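Local coordinates for HMG-CoA Lyase (Bacillus subtilis subsp. subtilis, PDB 1YDO), which belongs to the HMGL-like family of TIM-barrel proteins and folds as a parallel beta/alpha barrel, present in the assembly as two copies, at residues 5-10 with 228-233; 249-254 with 288-293; 255-260 with 268-273. One frame throughout, in Å; residues are numbered along the deposited sequence.

Contact 1: 5-10 with 228-233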
loop_
_atom_site.group_PDB
_atom_site.type_symbol
_atom_site.label_atom_id
_atom_site.label_comp_id
_atom_site.label_asym_id
_atom_site.label_seq_id
_atom_site.Cartn_x
_atom_site.Cartn_y
_atom_site.Cartn_z
ATOM N N LYS A 5 -7.585 -3.973 -20.056
ATOM C CA LYS A 5 -8.318 -2.731 -20.286
ATOM C C LYS A 5 -9.409 -2.491 -19.253
ATOM O O LYS A 5 -9.683 -1.349 -18.884
ATOM C CB LYS A 5 -8.945 -2.736 -21.685
ATOM C CG LYS A 5 -7.950 -2.587 -22.832
ATOM C CD LYS A 5 -7.317 -1.200 -22.852
ATOM C CE LYS A 5 -6.301 -1.044 -23.978
ATOM N NZ LYS A 5 -5.755 0.339 -23.987
ATOM N N LYS A 6 -10.029 -3.569 -18.791
ATOM C CA LYS A 6 -11.101 -3.451 -17.820
ATOM C C LYS A 6 -10.960 -4.519 -16.737
ATOM O O LYS A 6 -10.584 -5.662 -17.009
ATOM C CB LYS A 6 -12.454 -3.569 -18.536
ATOM C CG LYS A 6 -13.598 -2.825 -17.864
ATOM C CD LYS A 6 -14.082 -3.556 -16.621
ATOM C CE LYS A 6 -15.244 -2.830 -15.949
ATOM N NZ LYS A 6 -15.875 -3.637 -14.857
ATOM N N VAL A 7 -11.248 -4.125 -15.500
ATOM C CA VAL A 7 -11.160 -5.030 -14.373
ATOM C C VAL A 7 -12.325 -4.847 -13.442
ATOM O O VAL A 7 -12.566 -3.747 -12.968
ATOM C CB VAL A 7 -9.880 -4.804 -13.594
ATOM C CG1 VAL A 7 -9.993 -5.438 -12.224
ATOM C CG2 VAL A 7 -8.713 -5.413 -14.352
ATOM N N THR A 8 -13.037 -5.938 -13.176
ATOM C CA THR A 8 -14.189 -5.899 -12.291
ATOM C C THR A 8 -13.819 -6.083 -10.823
ATOM O O THR A 8 -13.224 -7.087 -10.440
ATOM C CB THR A 8 -15.213 -6.965 -12.688
ATOM O OG1 THR A 8 -14.546 -8.024 -13.379
ATOM C CG2 THR A 8 -16.273 -6.364 -13.602
ATOM N N ILE A 9 -14.181 -5.093 -10.007
ATOM C CA ILE A 9 -13.914 -5.129 -8.579
ATOM C C ILE A 9 -15.207 -5.387 -7.812
ATOM O O ILE A 9 -16.236 -4.770 -8.085
ATOM C CB ILE A 9 -13.336 -3.806 -8.056
ATOM C CG1 ILE A 9 -14.406 -2.748 -8.071
ATOM C CG2 ILE A 9 -12.153 -3.350 -8.896
ATOM C CD1 ILE A 9 -14.127 -1.668 -7.100
ATOM N N LYS A 10 -15.143 -6.281 -6.829
ATOM C CA LYS A 10 -16.310 -6.626 -6.025
ATOM C C LYS A 10 -16.250 -6.078 -4.597
ATOM O O LYS A 10 -15.282 -6.294 -3.881
ATOM C CB LYS A 10 -16.464 -8.147 -6.016
ATOM C CG LYS A 10 -16.531 -8.720 -7.428
ATOM C CD LYS A 10 -17.061 -10.142 -7.454
ATOM C CE LYS A 10 -17.308 -10.599 -8.880
ATOM N NZ LYS A 10 -17.840 -11.986 -8.906
ATOM N N THR A 228 -8.576 -10.450 -13.372
ATOM C CA THR A 228 -9.242 -9.182 -13.625
ATOM C C THR A 228 -10.389 -8.962 -12.645
ATOM O O THR A 228 -11.220 -8.069 -12.822
ATOM C CB THR A 228 -9.792 -9.126 -15.078
ATOM O OG1 THR A 228 -10.732 -10.199 -15.289
ATOM C CG2 THR A 228 -8.646 -9.262 -16.095
ATOM N N VAL A 229 -10.420 -9.781 -11.607
ATOM C CA VAL A 229 -11.448 -9.684 -10.590
ATOM C C VAL A 229 -10.814 -9.475 -9.224
ATOM O O VAL A 229 -10.019 -10.292 -8.754
ATOM C CB VAL A 229 -12.295 -10.970 -10.552
ATOM C CG1 VAL A 229 -13.469 -10.805 -9.607
ATOM C CG2 VAL A 229 -12.765 -11.306 -11.942
ATOM N N PHE A 230 -11.166 -8.380 -8.572
ATOM C CA PHE A 230 -10.594 -8.123 -7.266
ATOM C C PHE A 230 -11.630 -7.696 -6.263
ATOM O O PHE A 230 -12.510 -6.894 -6.559
ATOM C CB PHE A 230 -9.508 -7.073 -7.394
ATOM C CG PHE A 230 -8.319 -7.547 -8.175
ATOM C CD1 PHE A 230 -7.312 -8.286 -7.559
ATOM C CD2 PHE A 230 -8.215 -7.274 -9.532
ATOM C CE1 PHE A 230 -6.205 -8.747 -8.285
ATOM C CE2 PHE A 230 -7.120 -7.725 -10.270
ATOM C CZ PHE A 230 -6.109 -8.463 -9.643
ATOM N N ASP A 231 -11.527 -8.254 -5.067
ATOM C CA ASP A 231 -12.455 -7.946 -3.994
ATOM C C ASP A 231 -11.915 -6.799 -3.184
ATOM O O ASP A 231 -10.708 -6.704 -2.972
ATOM C CB ASP A 231 -12.623 -9.162 -3.098
ATOM C CG ASP A 231 -13.412 -10.263 -3.767
ATOM O OD1 ASP A 231 -13.483 -11.369 -3.193
ATOM O OD2 ASP A 231 -13.966 -10.012 -4.858
ATOM N N GLY A 232 -12.814 -5.937 -2.726
ATOM C CA GLY A 232 -12.403 -4.794 -1.931
ATOM C C GLY A 232 -13.408 -4.426 -0.855
ATOM O O GLY A 232 -14.532 -4.910 -0.860
ATOM N N SER A 233 -13.006 -3.570 0.074
ATOM C CA SER A 233 -13.890 -3.139 1.143
ATOM C C SER A 233 -13.892 -1.610 1.232
ATOM O O SER A 233 -12.858 -1.001 1.467
ATOM C CB SER A 233 -13.428 -3.739 2.464
ATOM O OG SER A 233 -14.234 -3.250 3.518
#
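Lys10 N meets Phe230 O where strands 8-11 and 229-232 pair in parallel, the seam at which the first and last strands of the TIM barrel meet. The firmly held part runs from the carbonyl of Thr8 to that of Lys10. Phe230 is gripped through both ends of its backbone: its N gives to Thr8 O at 3.1 Å, with 154° at the hydrogen, and its O takes Lys10 N at 2.7 Å. Gly232 N completes the ladder with a 2.7 Å bond to Lys10 O. On one face of the sheet Ile9 and Phe230 turn toward the outer helices, Ile9 packing on helix 252-261 and Phe230 on helix 215-225. On the other face Thr8 and Val229 lie alongside each other, pointing the same way, and beyond them are Lys10 and Asp231. These last two cross obliquely but do not pair through their charges: Lys10 NZ bridges to Glu173, and Asp231 OD2 to Arg139.

Toward residues 5-7 the contact becomes looser. Lys6, partly exposed, brings only its backbone close, its O lying 4.0 Å from Thr228 CB. Thr8 N does reach Thr228 O at 2.8 Å, but an angle of 123° at the hydrogen makes this a weak bond, and a second one from Thr8 OG1 to the same oxygen is weak as well. Val7 bridges the two regimes. One of its methyls, CG2, rests against CB of Thr228, while the other is anti to the backbone N (chi1 163°) and comes to the rim of the phenyl group, where Val7 CG1 lies in the ring plane, 3.7 Å from Phe230 CD2.

Contact 2: 249-254 with 288-293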
loop_
_atom_site.group_PDB
_atom_site.type_symbol
_atom_site.label_atom_id
_atom_site.label_comp_id
_atom_site.label_asym_id
_atom_site.label_seq_id
_atom_site.Cartn_x
_atom_site.Cartn_y
_atom_site.Cartn_z
ATOM N N ASN A 249 -8.945 -5.902 4.634
ATOM C CA ASN A 249 -8.879 -5.937 3.179
ATOM C C ASN A 249 -8.511 -4.583 2.609
ATOM O O ASN A 249 -8.656 -3.550 3.263
ATOM C CB ASN A 249 -10.210 -6.388 2.584
ATOM C CG ASN A 249 -11.294 -6.486 3.620
ATOM O OD1 ASN A 249 -11.585 -5.517 4.319
ATOM N ND2 ASN A 249 -11.906 -7.660 3.729
ATOM N N ALA A 250 -8.041 -4.602 1.372
ATOM C CA ALA A 250 -7.644 -3.383 0.693
ATOM C C ALA A 250 -8.835 -2.459 0.523
ATOM O O ALA A 250 -9.933 -2.901 0.224
ATOM C CB ALA A 250 -7.047 -3.724 -0.665
ATOM N N ALA A 251 -8.594 -1.168 0.706
ATOM C CA ALA A 251 -9.633 -0.165 0.570
ATOM C C ALA A 251 -10.105 -0.087 -0.873
ATOM O O ALA A 251 -9.331 0.243 -1.764
ATOM C CB ALA A 251 -9.099 1.172 1.009
ATOM N N THR A 252 -11.378 -0.381 -1.101
ATOM C CA THR A 252 -11.940 -0.337 -2.443
ATOM C C THR A 252 -11.545 0.908 -3.217
ATOM O O THR A 252 -11.149 0.807 -4.364
ATOM C CB THR A 252 -13.468 -0.394 -2.410
ATOM O OG1 THR A 252 -13.886 -1.600 -1.760
ATOM C CG2 THR A 252 -14.027 -0.363 -3.821
ATOM N N GLU A 253 -11.673 2.080 -2.611
ATOM C CA GLU A 253 -11.331 3.299 -3.313
ATOM C C GLU A 253 -9.862 3.329 -3.696
ATOM O O GLU A 253 -9.512 3.810 -4.769
ATOM C CB GLU A 253 -11.692 4.530 -2.485
ATOM C CG GLU A 253 -11.136 4.531 -1.075
ATOM C CD GLU A 253 -11.954 3.695 -0.117
ATOM O OE1 GLU A 253 -11.999 4.033 1.088
ATOM O OE2 GLU A 253 -12.562 2.704 -0.564
ATOM N N ASP A 254 -8.991 2.813 -2.840
ATOM C CA ASP A 254 -7.566 2.796 -3.164
ATOM C C ASP A 254 -7.338 1.919 -4.386
ATOM O O ASP A 254 -6.493 2.205 -5.228
ATOM C CB ASP A 254 -6.770 2.245 -1.982
ATOM C CG ASP A 254 -6.778 3.174 -0.796
ATOM O OD1 ASP A 254 -6.486 2.711 0.330
ATOM O OD2 ASP A 254 -7.070 4.377 -0.992
ATOM N N LEU A 288 -10.933 5.182 9.197
ATOM C CA LEU A 288 -10.659 4.000 8.396
ATOM C C LEU A 288 -9.285 4.120 7.776
ATOM O O LEU A 288 -8.825 5.216 7.460
ATOM C CB LEU A 288 -11.697 3.853 7.302
ATOM C CG LEU A 288 -12.986 3.099 7.668
ATOM C CD1 LEU A 288 -13.234 3.088 9.168
ATOM C CD2 LEU A 288 -14.143 3.750 6.926
ATOM N N PRO A 289 -8.616 2.980 7.572
ATOM C CA PRO A 289 -7.271 2.923 6.989
ATOM C C PRO A 289 -7.093 3.464 5.564
ATOM O O PRO A 289 -5.969 3.753 5.140
ATOM C CB PRO A 289 -6.928 1.438 7.087
ATOM C CG PRO A 289 -8.266 0.772 6.996
ATOM C CD PRO A 289 -9.099 1.627 7.898
ATOM N N SER A 290 -8.200 3.612 4.842
ATOM C CA SER A 290 -8.165 4.081 3.463
ATOM C C SER A 290 -7.316 5.329 3.266
ATOM O O SER A 290 -7.510 6.320 3.948
ATOM C CB SER A 290 -9.578 4.358 2.967
ATOM O OG SER A 290 -9.516 4.928 1.676
ATOM N N ARG A 291 -6.384 5.270 2.320
ATOM C CA ARG A 291 -5.517 6.394 2.039
ATOM C C ARG A 291 -6.259 7.471 1.270
ATOM O O ARG A 291 -6.176 8.641 1.622
ATOM C CB ARG A 291 -4.308 5.968 1.217
ATOM C CG ARG A 291 -3.434 4.912 1.850
ATOM C CD ARG A 291 -2.828 5.364 3.157
ATOM N NE ARG A 291 -1.816 4.414 3.595
ATOM C CZ ARG A 291 -1.232 4.440 4.787
ATOM N NH1 ARG A 291 -1.568 5.377 5.670
ATOM N NH2 ARG A 291 -0.310 3.533 5.091
ATOM N N ASN A 292 -6.977 7.099 0.214
ATOM C CA ASN A 292 -7.698 8.115 -0.552
ATOM C C ASN A 292 -8.821 8.758 0.238
ATOM O O ASN A 292 -9.200 9.896 -0.027
ATOM C CB ASN A 292 -8.251 7.552 -1.857
ATOM C CG ASN A 292 -7.186 7.461 -2.944
ATOM O OD1 ASN A 292 -6.416 6.504 -2.989
ATOM N ND2 ASN A 292 -7.123 8.477 -3.810
ATOM N N LEU A 293 -9.361 8.038 1.209
ATOM C CA LEU A 293 -10.410 8.624 2.003
ATOM C C LEU A 293 -9.811 9.805 2.748
ATOM O O LEU A 293 -10.438 10.857 2.854
ATOM C CB LEU A 293 -10.977 7.617 2.996
ATOM C CG LEU A 293 -12.062 8.172 3.928
ATOM C CD1 LEU A 293 -13.269 8.648 3.126
ATOM C CD2 LEU A 293 -12.494 7.091 4.905
#
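Asp254 faces the start of helix 291-296 and takes two consecutive backbone N-H groups with its two carboxylate oxygens. OD1 accepts from Arg291 N at 3.2 Å and OD2 from Asn292 N at 3.0 Å; the bonds are nearly straight, 166° and 167° at the hydrogen, and each oxygen uses its syn lone pair, the side facing its sister oxygen. Next to this fork sits Ser290, the N-cap of the same helix. With OG anti to its backbone N (chi1 175°), the hydroxyl works in both directions: it gives its proton to Glu253 OE1, with Ser290 OG 2.7 Å from that oxygen, and accepts from Leu293 N at 3.1 Å as the capping bond. The serine comes to Glu253 from above the carboxylate plane rather than within it. Glu253 OE2 has its own partner, the backbone N of Gly235.

Moving outward, the polar groups give way to carbon. Ala251, itself the N-cap of helix 252-261, points its methyl at the serine, Ala251 CB lying 3.8 Å from Ser290 CB. Glu253 CG comes within 4.2 Å of Asn292 CB. The segment 288-293 also meets the second subunit, where Pro289 O accepts a hydrogen bond from Arg291 of the neighbouring chain.

Chemically, three N-H groups at the beginning of a helix are taken up by side chains, two by a carboxylate and one by the cap. Negative charge from Asp254 and Glu253 gathered at a helix N-terminus would suit the helix dipole, which in turn probably stabilises these buried acids in their ionised form.

Contact 3: 255-260 with 268-273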
loop_
_atom_site.group_PDB
_atom_site.type_symbol
_atom_site.label_atom_id
_atom_site.label_comp_id
_atom_site.label_asym_id
_atom_site.label_seq_id
_atom_site.Cartn_x
_atom_site.Cartn_y
_atom_site.Cartn_z
ATOM N N ILE A 255 -8.101 0.841 -4.456
ATOM C CA ILE A 255 -7.998 -0.083 -5.557
ATOM C C ILE A 255 -8.530 0.572 -6.815
ATOM O O ILE A 255 -7.907 0.498 -7.865
ATOM C CB ILE A 255 -8.794 -1.352 -5.287
ATOM C CG1 ILE A 255 -8.191 -2.069 -4.095
ATOM C CG2 ILE A 255 -8.807 -2.222 -6.513
ATOM C CD1 ILE A 255 -8.882 -3.336 -3.768
ATOM N N VAL A 256 -9.684 1.211 -6.700
ATOM C CA VAL A 256 -10.305 1.869 -7.837
ATOM C C VAL A 256 -9.423 3.001 -8.326
ATOM O O VAL A 256 -9.270 3.194 -9.529
ATOM C CB VAL A 256 -11.680 2.458 -7.472
ATOM C CG1 VAL A 256 -12.227 3.247 -8.633
ATOM C CG2 VAL A 256 -12.635 1.342 -7.099
ATOM N N TYR A 257 -8.833 3.747 -7.402
ATOM C CA TYR A 257 -7.994 4.859 -7.796
ATOM C C TYR A 257 -6.791 4.419 -8.598
ATOM O O TYR A 257 -6.605 4.829 -9.741
ATOM C CB TYR A 257 -7.519 5.641 -6.573
ATOM C CG TYR A 257 -6.420 6.651 -6.876
ATOM C CD1 TYR A 257 -5.072 6.293 -6.814
ATOM C CD2 TYR A 257 -6.734 7.950 -7.253
ATOM C CE1 TYR A 257 -4.058 7.212 -7.131
ATOM C CE2 TYR A 257 -5.734 8.878 -7.567
ATOM C CZ TYR A 257 -4.399 8.503 -7.507
ATOM O OH TYR A 257 -3.410 9.409 -7.824
HETATM N N MSE A 258 -5.965 3.585 -7.992
HETATM C CA MSE A 258 -4.776 3.146 -8.677
HETATM C C MSE A 258 -5.068 2.577 -10.054
HETATM O O MSE A 258 -4.338 2.832 -11.012
HETATM C CB MSE A 258 -4.037 2.115 -7.851
HETATM C CG MSE A 258 -2.755 1.703 -8.506
HETATM SE SE MSE A 258 -2.041 0.189 -7.622
HETATM C CE MSE A 258 -3.440 -1.080 -8.038
ATOM N N LEU A 259 -6.136 1.802 -10.150
ATOM C CA LEU A 259 -6.500 1.209 -11.421
ATOM C C LEU A 259 -6.825 2.290 -12.433
ATOM O O LEU A 259 -6.473 2.173 -13.597
ATOM C CB LEU A 259 -7.691 0.267 -11.245
ATOM C CG LEU A 259 -7.377 -1.048 -10.523
ATOM C CD1 LEU A 259 -8.671 -1.745 -10.143
ATOM C CD2 LEU A 259 -6.522 -1.926 -11.421
ATOM N N GLU A 260 -7.481 3.353 -11.989
ATOM C CA GLU A 260 -7.839 4.434 -12.892
ATOM C C GLU A 260 -6.622 5.128 -13.448
ATOM O O GLU A 260 -6.524 5.363 -14.647
ATOM C CB GLU A 260 -8.730 5.456 -12.187
ATOM C CG GLU A 260 -10.168 5.006 -12.022
ATOM C CD GLU A 260 -10.831 4.673 -13.351
ATOM O OE1 GLU A 260 -10.843 5.556 -14.237
ATOM O OE2 GLU A 260 -11.333 3.536 -13.504
ATOM N N VAL A 268 -16.355 2.467 -11.910
ATOM C CA VAL A 268 -16.732 2.940 -10.592
ATOM C C VAL A 268 -16.433 4.428 -10.463
ATOM O O VAL A 268 -15.308 4.862 -10.689
ATOM C CB VAL A 268 -15.979 2.189 -9.500
ATOM C CG1 VAL A 268 -16.409 2.684 -8.134
ATOM C CG2 VAL A 268 -16.265 0.712 -9.632
ATOM N N LYS A 269 -17.443 5.213 -10.112
ATOM C CA LYS A 269 -17.244 6.639 -9.941
ATOM C C LYS A 269 -16.642 6.889 -8.560
ATOM O O LYS A 269 -17.356 7.102 -7.575
ATOM C CB LYS A 269 -18.576 7.352 -10.093
ATOM C CG LYS A 269 -19.256 7.027 -11.419
ATOM C CD LYS A 269 -20.779 7.014 -11.296
ATOM C CE LYS A 269 -21.430 6.426 -12.549
ATOM N NZ LYS A 269 -22.903 6.196 -12.401
ATOM N N LEU A 270 -15.312 6.854 -8.512
ATOM C CA LEU A 270 -14.542 7.039 -7.287
ATOM C C LEU A 270 -15.104 8.110 -6.354
ATOM O O LEU A 270 -15.280 7.878 -5.155
ATOM C CB LEU A 270 -13.089 7.364 -7.643
ATOM C CG LEU A 270 -12.084 7.373 -6.490
ATOM C CD1 LEU A 270 -12.158 6.065 -5.719
ATOM C CD2 LEU A 270 -10.691 7.594 -7.053
ATOM N N GLU A 271 -15.374 9.284 -6.909
ATOM C CA GLU A 271 -15.925 10.391 -6.142
ATOM C C GLU A 271 -17.051 9.885 -5.240
ATOM O O GLU A 271 -17.019 10.052 -4.015
ATOM C CB GLU A 271 -16.444 11.467 -7.103
ATOM C CG GLU A 271 -16.875 12.775 -6.438
ATOM C CD GLU A 271 -18.373 12.830 -6.137
ATOM O OE1 GLU A 271 -18.822 13.803 -5.473
ATOM O OE2 GLU A 271 -19.100 11.905 -6.573
ATOM N N LYS A 272 -18.042 9.248 -5.846
ATOM C CA LYS A 272 -19.163 8.722 -5.086
ATOM C C LYS A 272 -18.697 7.742 -4.017
ATOM O O LYS A 272 -19.106 7.847 -2.860
ATOM C CB LYS A 272 -20.158 8.029 -6.022
ATOM C CG LYS A 272 -20.794 8.961 -7.055
ATOM C CD LYS A 272 -21.924 8.267 -7.822
ATOM C CE LYS A 272 -22.586 9.201 -8.837
ATOM N NZ LYS A 272 -23.790 8.589 -9.482
ATOM N N LEU A 273 -17.840 6.798 -4.406
ATOM C CA LEU A 273 -17.330 5.785 -3.475
ATOM C C LEU A 273 -16.712 6.452 -2.250
ATOM O O LEU A 273 -17.041 6.114 -1.114
ATOM C CB LEU A 273 -16.277 4.916 -4.163
ATOM C CG LEU A 273 -15.777 3.715 -3.370
ATOM C CD1 LEU A 273 -16.922 2.753 -3.156
ATOM C CD2 LEU A 273 -14.654 3.031 -4.118
#
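Val256 projects from helix 252-261 into a group of three aliphatic side chains from segment 268-273, meeting each differently. Val268 crosses it at about a right angle, with Val256 CG1 4.0 Å from Val268 CB. Leu273 comes tip to tip, its CD2 placed 4.0 Å from Val256 CG2. Leu270 straddles two residues: its CG is anti to the backbone N (chi1 -171°), and the two methyls beyond part, Leu270 CD1 resting 4.0 Å from Val256 CB while Leu270 CD2 approaches Tyr257 CB at 3.8 Å. That second methyl also lies at the edge of the Tyr257 ring, in its plane, beside the ring and not over its face. The Tyr257 side chain also packs on Ala182 of the second subunit.

No hydrogen bond joins the two segments; the joint is entirely apolar. Beneath it Val256, Leu259 and Val268 all touch Ile9 on strand 8-11. Helix 252-261 thus covers the outside of the first barrel strand, and the chain turns back through Val268 to lay helix 270-284 against it, an outer layer of helix added to the helical shell of a TIM barrel.

All three contacts are largely buried, but they step outward from the barrel. Contact 1 is the strand seam, its centre about 10 Å from that of the chain; contacts 2 and 3 lie about 14 Å and 17 Å out, and both touch the second subunit. Contacts 2 and 3 share helix 252-261, one using its polar N-terminal turn and the other its greasy flank, and Leu273 of contact 3 packs on Thr252 and Glu253 of contact 2. Contact 1 feeds both: Ser233 probably hydrogen-bonds through its backbone to Ala250 and Thr252, while Asp231 O lies against Ile255 CD1. Chemistry changes accordingly, from backbone ladder to side-chain capping to purely apolar packing.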